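PDB 5JUF: transcriptional regulator from Streptococcus thermophilus LMD-9, which probably activates competence genes by binding DNA through a helix-turn-helix domain and sensing a signalling peptide with a tetratricopeptide-type domain, as RNPP regulators do. Local coordinates for residues Ala30-Arg35 against Leu49-Tyr54; Asp167-His172 against Lys182-Ile187. One frame throughout, in Å; residues are numbered along the deposited sequence.

Interaction 1. Residues Ala30-Arg35 against Leu49-Tyr54; sequences AELTVR and LDRLSY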
ATOM      1  N   ALA A  30      -4.774 -10.254  15.862  1.00 21.05           N
ATOM      2  CA  ALA A  30      -5.116  -8.945  15.296  1.00 25.29           C
ATOM      3  C   ALA A  30      -3.962  -7.951  15.395  1.00 25.21           C
ATOM      4  O   ALA A  30      -3.809  -7.068  14.532  1.00 26.77           O
ATOM      5  CB  ALA A  30      -6.340  -8.368  16.012  1.00 26.09           C
ATOM      6  N   GLU A  31      -3.177  -8.042  16.462  1.00 27.21           N
ATOM      7  CA  GLU A  31      -2.076  -7.126  16.708  1.00 25.03           C
ATOM      8  C   GLU A  31      -0.714  -7.776  16.564  1.00 29.22           C
ATOM      9  O   GLU A  31       0.255  -7.077  16.258  1.00 30.09           O
ATOM     10  CB  GLU A  31      -2.205  -6.521  18.114  1.00 26.48           C
ATOM     11  CG  GLU A  31      -3.409  -5.600  18.236  1.00 37.90           C
ATOM     12  CD  GLU A  31      -3.319  -4.700  19.441  1.00 45.83           C
ATOM     13  OE1 GLU A  31      -4.179  -4.821  20.326  1.00 51.87           O
ATOM     14  OE2 GLU A  31      -2.367  -3.895  19.521  1.00 47.40           O
ATOM     15  N   LEU A  32      -0.624  -9.092  16.740  1.00 22.24           N
ATOM     16  CA  LEU A  32       0.647  -9.796  16.648  1.00 20.53           C
ATOM     17  C   LEU A  32       0.346 -11.249  16.307  1.00 20.61           C
ATOM     18  O   LEU A  32      -0.433 -11.896  17.017  1.00 24.65           O
ATOM     19  CB  LEU A  32       1.423  -9.688  17.967  1.00 24.33           C
ATOM     20  CG  LEU A  32       2.773 -10.412  17.985  1.00 27.40           C
ATOM     21  CD1 LEU A  32       3.778  -9.688  17.106  1.00 26.62           C
ATOM     22  CD2 LEU A  32       3.305 -10.563  19.415  1.00 25.02           C
ATOM     23  N   THR A  33       0.939 -11.756  15.226  1.00 21.67           N
ATOM     24  CA  THR A  33       0.737 -13.163  14.889  1.00 23.11           C
ATOM     25  C   THR A  33       1.876 -14.005  15.452  1.00 20.62           C
ATOM     26  O   THR A  33       2.943 -13.493  15.807  1.00 22.53           O
ATOM     27  CB  THR A  33       0.652 -13.378  13.372  1.00 27.30           C
ATOM     28  OG1 THR A  33       1.958 -13.263  12.796  1.00 21.72           O
ATOM     29  CG2 THR A  33      -0.292 -12.347  12.723  1.00 29.02           C
ATOM     30  N   VAL A  34       1.646 -15.323  15.503  1.00 19.71           N
ATOM     31  CA  VAL A  34       2.675 -16.222  16.021  1.00 22.51           C
ATOM     32  C   VAL A  34       3.933 -16.155  15.165  1.00 22.52           C
ATOM     33  O   VAL A  34       5.046 -16.069  15.694  1.00 21.99           O
ATOM     34  CB  VAL A  34       2.128 -17.657  16.160  1.00 22.49           C
ATOM     35  CG1 VAL A  34       3.263 -18.654  16.464  1.00 19.35           C
ATOM     36  CG2 VAL A  34       1.086 -17.693  17.283  1.00 23.19           C
ATOM     37  N   ARG A  35       3.794 -16.175  13.836  1.00 21.62           N
ATOM     38  CA  ARG A  35       4.994 -16.076  12.993  1.00 24.01           C
ATOM     39  C   ARG A  35       5.712 -14.734  13.191  1.00 23.94           C
ATOM     40  O   ARG A  35       6.946 -14.681  13.208  1.00 23.53           O
ATOM     41  CB  ARG A  35       4.646 -16.298  11.513  1.00 19.45           C
ATOM     42  CG  ARG A  35       4.212 -17.756  11.204  1.00 25.20           C
ATOM     43  CD  ARG A  35       3.984 -18.022   9.712  1.00 28.63           C
ATOM     44  NE  ARG A  35       2.833 -17.297   9.175  1.00 24.90           N
ATOM     45  CZ  ARG A  35       2.419 -17.382   7.916  1.00 31.27           C
ATOM     46  NH1 ARG A  35       3.054 -18.168   7.058  1.00 31.82           N
ATOM     47  NH2 ARG A  35       1.371 -16.686   7.515  1.00 27.77           N
ATOM     48  N   LEU A  49       6.993   0.049  17.370  1.00 29.55           N
ATOM     49  CA  LEU A  49       6.441   0.603  18.601  1.00 33.64           C
ATOM     50  C   LEU A  49       5.123  -0.064  18.974  1.00 28.81           C
ATOM     51  O   LEU A  49       4.897  -0.398  20.140  1.00 28.54           O
ATOM     52  CB  LEU A  49       6.228   2.113  18.448  1.00 33.54           C
ATOM     53  CG  LEU A  49       7.378   2.986  18.927  1.00 46.67           C
ATOM     54  CD1 LEU A  49       7.037   4.478  18.778  1.00 51.37           C
ATOM     55  CD2 LEU A  49       7.674   2.630  20.372  1.00 51.06           C
ATOM     56  N   ASP A  50       4.238  -0.251  17.993  1.00 32.05           N
ATOM     57  CA  ASP A  50       2.928  -0.837  18.267  1.00 36.36           C
ATOM     58  C   ASP A  50       3.048  -2.291  18.728  1.00 27.83           C
ATOM     59  O   ASP A  50       2.421  -2.688  19.716  1.00 31.23           O
ATOM     60  CB  ASP A  50       2.038  -0.738  17.026  1.00 37.77           C
ATOM     61  CG  ASP A  50       1.565   0.694  16.743  1.00 46.38           C
ATOM     62  OD1 ASP A  50       1.627   1.562  17.643  1.00 50.21           O
ATOM     63  OD2 ASP A  50       1.117   0.942  15.607  1.00 50.52           O
ATOM     64  N   ARG A  51       3.843  -3.101  18.024  1.00 25.22           N
ATOM     65  CA  ARG A  51       4.029  -4.496  18.448  1.00 24.48           C
ATOM     66  C   ARG A  51       4.707  -4.581  19.809  1.00 27.37           C
ATOM     67  O   ARG A  51       4.353  -5.432  20.639  1.00 25.02           O
ATOM     68  CB  ARG A  51       4.857  -5.268  17.418  1.00 28.52           C
ATOM     69  CG  ARG A  51       4.296  -5.242  16.001  1.00 41.26           C
ATOM     70  CD  ARG A  51       3.596  -6.515  15.603  1.00 36.59           C
ATOM     71  NE  ARG A  51       3.447  -6.595  14.150  1.00 34.76           N
ATOM     72  CZ  ARG A  51       2.337  -6.292  13.482  1.00 39.48           C
ATOM     73  NH1 ARG A  51       1.248  -5.913  14.121  1.00 44.11           N
ATOM     74  NH2 ARG A  51       2.312  -6.380  12.162  1.00 38.31           N
ATOM     75  N   LEU A  52       5.717  -3.737  20.042  1.00 27.13           N
ATOM     76  CA  LEU A  52       6.397  -3.744  21.332  1.00 28.69           C
ATOM     77  C   LEU A  52       5.435  -3.370  22.455  1.00 28.76           C
ATOM     78  O   LEU A  52       5.448  -3.989  23.528  1.00 27.08           O
ATOM     79  CB  LEU A  52       7.591  -2.783  21.303  1.00 31.95           C
ATOM     80  CG  LEU A  52       8.527  -2.829  22.520  1.00 35.30           C
ATOM     81  CD1 LEU A  52       9.247  -4.163  22.578  1.00 34.60           C
ATOM     82  CD2 LEU A  52       9.532  -1.665  22.533  1.00 35.56           C
ATOM     83  N   SER A  53       4.590  -2.359  22.228  1.00 27.95           N
ATOM     84  CA  SER A  53       3.604  -1.980  23.242  1.00 31.30           C
ATOM     85  C   SER A  53       2.636  -3.123  23.535  1.00 26.91           C
ATOM     86  O   SER A  53       2.305  -3.388  24.698  1.00 29.24           O
ATOM     87  CB  SER A  53       2.839  -0.739  22.790  1.00 32.40           C
ATOM     88  OG  SER A  53       1.803  -0.445  23.708  1.00 40.66           O
ATOM     89  N   TYR A  54       2.165  -3.811  22.491  1.00 29.22           N
ATOM     90  CA  TYR A  54       1.308  -4.978  22.688  1.00 25.68           C
ATOM     91  C   TYR A  54       2.021  -6.061  23.498  1.00 26.88           C
ATOM     92  O   TYR A  54       1.454  -6.625  24.442  1.00 25.12           O
ATOM     93  CB  TYR A  54       0.860  -5.539  21.331  1.00 27.04           C
ATOM     94  CG  TYR A  54       0.060  -6.826  21.450  1.00 26.81           C
ATOM     95  CD1 TYR A  54      -1.293  -6.793  21.799  1.00 30.65           C
ATOM     96  CD2 TYR A  54       0.657  -8.072  21.228  1.00 22.91           C
ATOM     97  CE1 TYR A  54      -2.035  -7.977  21.930  1.00 33.56           C
ATOM     98  CE2 TYR A  54      -0.077  -9.261  21.376  1.00 23.35           C
ATOM     99  CZ  TYR A  54      -1.424  -9.197  21.720  1.00 25.46           C
ATOM    100  OH  TYR A  54      -2.151 -10.369  21.856  1.00 28.30           O
TER
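In the helix-turn-helix domain, the linker that leads into helix 34-41 packs through Glu31 and Leu32 against Arg51 and Tyr54 on the first turns of helix 49-59. The Tyr54 ring, its CG anti to the backbone N, extends from the helix to the linker. CB of Glu31 lies over one face of this ring, a CH-pi contact 4.1 Å from the centroid and displaced toward the rim. CD of the Glu31 carboxylate lies 3.7 Å from Tyr54 CD1, the carboxylate plane turned 52° from that of the ring. Leu32 approaches obliquely, with CB 3.7 Å from Tyr54 CD2, while its CD1 branch turns aside to pack 3.5 Å from Arg51 CD. A bend at chi2 (-103°) brings the Arg51 guanidinium back to the linker, where NH1 gives Glu31 O a weak, strongly bent hydrogen bond (2.6 Å, 123°). The phenol OH of Tyr54 is hydrogen-bonded to Leu25 O, which ties the ring to helix 22-26 as well. Thr33 then N-caps helix 34-41. The linker is consistent with the turn of the helix-turn-helix, and helix 34-41 is probably its recognition helix; helix 49-59, packed against that turn, holds both helices of the motif in the helical bundle.

Interaction 2. Residues Asp167-His172 against Lys182-Ile187; sequences DYYFFH and KLFERI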
ATOM      1  N   ASP A 167      -2.518  -2.356  -1.533  1.00 23.77           N
ATOM      2  CA  ASP A 167      -2.020  -2.270  -2.907  1.00 27.75           C
ATOM      3  C   ASP A 167      -1.349  -3.573  -3.333  1.00 29.26           C
ATOM      4  O   ASP A 167      -1.518  -4.018  -4.473  1.00 24.15           O
ATOM      5  CB  ASP A 167      -1.047  -1.088  -3.029  1.00 27.06           C
ATOM      6  CG  ASP A 167      -0.829  -0.619  -4.481  1.00 35.62           C
ATOM      7  OD1 ASP A 167      -1.616  -0.966  -5.383  1.00 35.10           O
ATOM      8  OD2 ASP A 167       0.133   0.141  -4.703  1.00 38.10           O
ATOM      9  N   TYR A 168      -0.594  -4.213  -2.429  1.00 22.11           N
ATOM     10  CA  TYR A 168       0.032  -5.483  -2.791  1.00 26.23           C
ATOM     11  C   TYR A 168      -1.008  -6.587  -2.970  1.00 23.49           C
ATOM     12  O   TYR A 168      -0.824  -7.481  -3.806  1.00 21.87           O
ATOM     13  CB  TYR A 168       1.063  -5.880  -1.734  1.00 22.90           C
ATOM     14  CG  TYR A 168       2.144  -6.822  -2.215  1.00 25.83           C
ATOM     15  CD1 TYR A 168       2.867  -6.539  -3.362  1.00 27.74           C
ATOM     16  CD2 TYR A 168       2.466  -7.967  -1.503  1.00 23.25           C
ATOM     17  CE1 TYR A 168       3.888  -7.375  -3.803  1.00 29.73           C
ATOM     18  CE2 TYR A 168       3.499  -8.828  -1.935  1.00 23.95           C
ATOM     19  CZ  TYR A 168       4.196  -8.523  -3.095  1.00 23.06           C
ATOM     20  OH  TYR A 168       5.218  -9.344  -3.546  1.00 26.52           O
ATOM     21  N   TYR A 169      -2.102  -6.533  -2.200  1.00 26.63           N
ATOM     22  CA  TYR A 169      -3.240  -7.426  -2.424  1.00 27.56           C
ATOM     23  C   TYR A 169      -3.837  -7.229  -3.820  1.00 23.58           C
ATOM     24  O   TYR A 169      -4.061  -8.201  -4.554  1.00 27.95           O
ATOM     25  CB  TYR A 169      -4.284  -7.200  -1.332  1.00 26.68           C
ATOM     26  CG  TYR A 169      -5.705  -7.647  -1.656  1.00 29.26           C
ATOM     27  CD1 TYR A 169      -6.005  -8.985  -1.909  1.00 28.43           C
ATOM     28  CD2 TYR A 169      -6.747  -6.729  -1.684  1.00 28.12           C
ATOM     29  CE1 TYR A 169      -7.307  -9.392  -2.187  1.00 25.64           C
ATOM     30  CE2 TYR A 169      -8.059  -7.134  -1.965  1.00 28.04           C
ATOM     31  CZ  TYR A 169      -8.322  -8.472  -2.211  1.00 28.48           C
ATOM     32  OH  TYR A 169      -9.610  -8.876  -2.477  1.00 29.82           O
ATOM     33  N   PHE A 170      -4.062  -5.977  -4.226  1.00 26.47           N
ATOM     34  CA  PHE A 170      -4.547  -5.734  -5.591  1.00 28.34           C
ATOM     35  C   PHE A 170      -3.562  -6.263  -6.634  1.00 28.33           C
ATOM     36  O   PHE A 170      -3.972  -6.791  -7.677  1.00 26.79           O
ATOM     37  CB  PHE A 170      -4.806  -4.238  -5.805  1.00 25.03           C
ATOM     38  CG  PHE A 170      -5.917  -3.682  -4.959  1.00 25.62           C
ATOM     39  CD1 PHE A 170      -6.974  -4.487  -4.556  1.00 27.13           C
ATOM     40  CD2 PHE A 170      -5.899  -2.356  -4.555  1.00 26.47           C
ATOM     41  CE1 PHE A 170      -7.997  -3.977  -3.773  1.00 30.92           C
ATOM     42  CE2 PHE A 170      -6.924  -1.847  -3.768  1.00 24.96           C
ATOM     43  CZ  PHE A 170      -7.967  -2.654  -3.381  1.00 26.87           C
ATOM     44  N   PHE A 171      -2.257  -6.139  -6.356  1.00 27.64           N
ATOM     45  CA  PHE A 171      -1.218  -6.711  -7.216  1.00 27.79           C
ATOM     46  C   PHE A 171      -1.385  -8.225  -7.365  1.00 31.12           C
ATOM     47  O   PHE A 171      -1.167  -8.771  -8.453  1.00 29.38           O
ATOM     48  CB  PHE A 171       0.154  -6.337  -6.628  1.00 25.78           C
ATOM     49  CG  PHE A 171       1.351  -6.651  -7.514  1.00 31.33           C
ATOM     50  CD1 PHE A 171       1.572  -5.951  -8.699  1.00 33.18           C
ATOM     51  CD2 PHE A 171       2.304  -7.578  -7.103  1.00 30.20           C
ATOM     52  CE1 PHE A 171       2.690  -6.214  -9.480  1.00 36.70           C
ATOM     53  CE2 PHE A 171       3.436  -7.841  -7.875  1.00 35.60           C
ATOM     54  CZ  PHE A 171       3.620  -7.162  -9.072  1.00 36.13           C
ATOM     55  N   HIS A 172      -1.791  -8.924  -6.293  1.00 29.44           N
ATOM     56  CA  HIS A 172      -2.081 -10.359  -6.415  1.00 30.80           C
ATOM     57  C   HIS A 172      -3.262 -10.623  -7.348  1.00 31.85           C
ATOM     58  O   HIS A 172      -3.349 -11.697  -7.956  1.00 32.64           O
ATOM     59  CB  HIS A 172      -2.397 -10.989  -5.050  1.00 26.83           C
ATOM     60  CG  HIS A 172      -1.199 -11.238  -4.184  1.00 34.16           C
ATOM     61  ND1 HIS A 172      -0.401 -10.224  -3.700  1.00 36.00           N
ATOM     62  CD2 HIS A 172      -0.692 -12.388  -3.679  1.00 39.04           C
ATOM     63  CE1 HIS A 172       0.553 -10.738  -2.945  1.00 32.09           C
ATOM     64  NE2 HIS A 172       0.401 -12.050  -2.917  1.00 34.13           N
ATOM     65  N   LYS A 182     -16.190 -11.592  -2.322  1.00 33.21           N
ATOM     66  CA  LYS A 182     -16.650 -10.993  -1.071  1.00 42.81           C
ATOM     67  C   LYS A 182     -15.523 -10.253  -0.351  1.00 35.82           C
ATOM     68  O   LYS A 182     -15.739  -9.163   0.188  1.00 37.50           O
ATOM     69  CB  LYS A 182     -17.253 -12.060  -0.161  1.00 40.15           C
ATOM     70  CG  LYS A 182     -18.586 -12.609  -0.656  1.00 52.87           C
ATOM     71  CD  LYS A 182     -19.301 -13.419   0.412  1.00 56.28           C
ATOM     72  CE  LYS A 182     -20.670 -13.879  -0.078  1.00 66.85           C
ATOM     73  NZ  LYS A 182     -21.407 -14.675   0.946  1.00 71.90           N
ATOM     74  N   LEU A 183     -14.326 -10.836  -0.308  1.00 32.12           N
ATOM     75  CA  LEU A 183     -13.175 -10.118   0.240  1.00 33.16           C
ATOM     76  C   LEU A 183     -12.898  -8.828  -0.533  1.00 34.56           C
ATOM     77  O   LEU A 183     -12.617  -7.778   0.065  1.00 30.55           O
ATOM     78  CB  LEU A 183     -11.943 -11.013   0.214  1.00 28.16           C
ATOM     79  CG  LEU A 183     -10.635 -10.335   0.641  1.00 32.38           C
ATOM     80  CD1 LEU A 183     -10.747  -9.896   2.094  1.00 28.60           C
ATOM     81  CD2 LEU A 183      -9.461 -11.290   0.435  1.00 31.47           C
ATOM     82  N   PHE A 184     -12.946  -8.890  -1.863  1.00 34.30           N
ATOM     83  CA  PHE A 184     -12.640  -7.707  -2.662  1.00 33.29           C
ATOM     84  C   PHE A 184     -13.633  -6.589  -2.365  1.00 32.15           C
ATOM     85  O   PHE A 184     -13.240  -5.434  -2.139  1.00 30.50           O
ATOM     86  CB  PHE A 184     -12.625  -8.085  -4.146  1.00 29.83           C
ATOM     87  CG  PHE A 184     -12.242  -6.957  -5.078  1.00 30.97           C
ATOM     88  CD1 PHE A 184     -11.023  -6.313  -4.963  1.00 26.37           C
ATOM     89  CD2 PHE A 184     -13.091  -6.580  -6.104  1.00 38.84           C
ATOM     90  CE1 PHE A 184     -10.677  -5.292  -5.835  1.00 33.67           C
ATOM     91  CE2 PHE A 184     -12.746  -5.568  -6.980  1.00 33.97           C
ATOM     92  CZ  PHE A 184     -11.540  -4.924  -6.846  1.00 32.92           C
ATOM     93  N   GLU A 185     -14.928  -6.926  -2.322  1.00 32.89           N
ATOM     94  CA  GLU A 185     -15.952  -5.931  -2.013  1.00 39.67           C
ATOM     95  C   GLU A 185     -15.747  -5.333  -0.628  1.00 39.03           C
ATOM     96  O   GLU A 185     -15.937  -4.129  -0.429  1.00 32.34           O
ATOM     97  CB  GLU A 185     -17.344  -6.560  -2.106  1.00 44.24           C
ATOM     98  CG  GLU A 185     -17.779  -6.929  -3.519  1.00 59.97           C
ATOM     99  CD  GLU A 185     -17.995  -5.718  -4.404  1.00 69.18           C
ATOM    100  OE1 GLU A 185     -17.967  -5.875  -5.642  1.00 76.79           O
ATOM    101  OE2 GLU A 185     -18.194  -4.611  -3.861  1.00 72.65           O
ATOM    102  N   ARG A 186     -15.406  -6.174   0.350  1.00 37.02           N
ATOM    103  CA  ARG A 186     -15.137  -5.697   1.700  1.00 39.04           C
ATOM    104  C   ARG A 186     -13.966  -4.721   1.718  1.00 36.17           C
ATOM    105  O   ARG A 186     -14.049  -3.647   2.321  1.00 31.37           O
ATOM    106  CB  ARG A 186     -14.862  -6.891   2.611  1.00 41.30           C
ATOM    107  CG  ARG A 186     -14.711  -6.557   4.080  1.00 58.29           C
ATOM    108  CD  ARG A 186     -14.705  -7.845   4.915  1.00 71.05           C
ATOM    109  NE  ARG A 186     -13.366  -8.212   5.377  1.00 74.70           N
ATOM    110  CZ  ARG A 186     -12.991  -9.453   5.672  1.00 70.53           C
ATOM    111  NH1 ARG A 186     -11.759  -9.694   6.088  1.00 60.88           N
ATOM    112  NH2 ARG A 186     -13.842 -10.459   5.531  1.00 74.24           N
ATOM    113  N   ILE A 187     -12.862  -5.078   1.055  1.00 28.00           N
ATOM    114  CA  ILE A 187     -11.713  -4.175   0.991  1.00 28.67           C
ATOM    115  C   ILE A 187     -12.079  -2.885   0.261  1.00 34.33           C
ATOM    116  O   ILE A 187     -11.740  -1.786   0.717  1.00 31.83           O
ATOM    117  CB  ILE A 187     -10.513  -4.878   0.331  1.00 25.01           C
ATOM    118  CG1 ILE A 187     -10.074  -6.094   1.147  1.00 32.26           C
ATOM    119  CG2 ILE A 187      -9.313  -3.914   0.180  1.00 27.75           C
ATOM    120  CD1 ILE A 187      -9.482  -5.751   2.503  1.00 32.50           C
TER
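Phe170 and Phe184 bring their rings together with planes at 83° and centroids 5.9 Å apart. CD1 of Phe170 lies at the edge of the Phe184 ring, in its plane. The closest carbons are Phe170 CE1 and Phe184 CE1, 3.6 Å apart. Tyr169 OH also meets the Phe184 edge near its plane, while the Tyr169 ring is approached obliquely by Leu183 and Ile187 and stacks on Phe149 of helix 139-152. The Tyr169 side chain, CG anti to the backbone N (chi1 159°), spans two helix segments whose axes come no closer than 12.1 Å. These consecutive helices run roughly antiparallel (148°), consistent with the helical hairpins of tetratricopeptide-type domains. Tyr169 meets Leu183 tip to tip, OH lying 3.6 Å from Leu183 CG, and its hydroxyl sits 3.3 Å from Phe184 CA. Leu183 CD2 packs near CE1 of Tyr169; across the ring, Tyr169 CE2 lies 3.9 Å from Ile187 CG1. Ile187 also turns CG2 to Phe170 CZ at 4.0 Å. Leu216 of helix 200-219 touches both phenylalanines and extends the apolar cluster. No hydrogen bond joins the two segments: the hydroxyl approaches Phe184 N at a poor angle, which implies that aromatic and aliphatic packing carries this buried contact.

From the N terminus, the chain first passes through the helix-turn-helix domain, where interaction 1 closes a loop of 13 residues containing most of helix 34-41. It then runs through the helices of the tetratricopeptide-type region before interaction 2 joins helix 160-173 to helix 181-192 across a 9-residue connection. The two loops follow one another without nesting or crossing. The centres of interactions 1 and 2 lie about 23 Å apart and their nearest atoms about 11 Å, without touching. Helix 139-152 links the two regions: its Asp147 and Glu146 form salt bridges with Arg35, and it also lies against interaction 2. One helix therefore contacts both the probable DNA-binding domain and the helical repeat region.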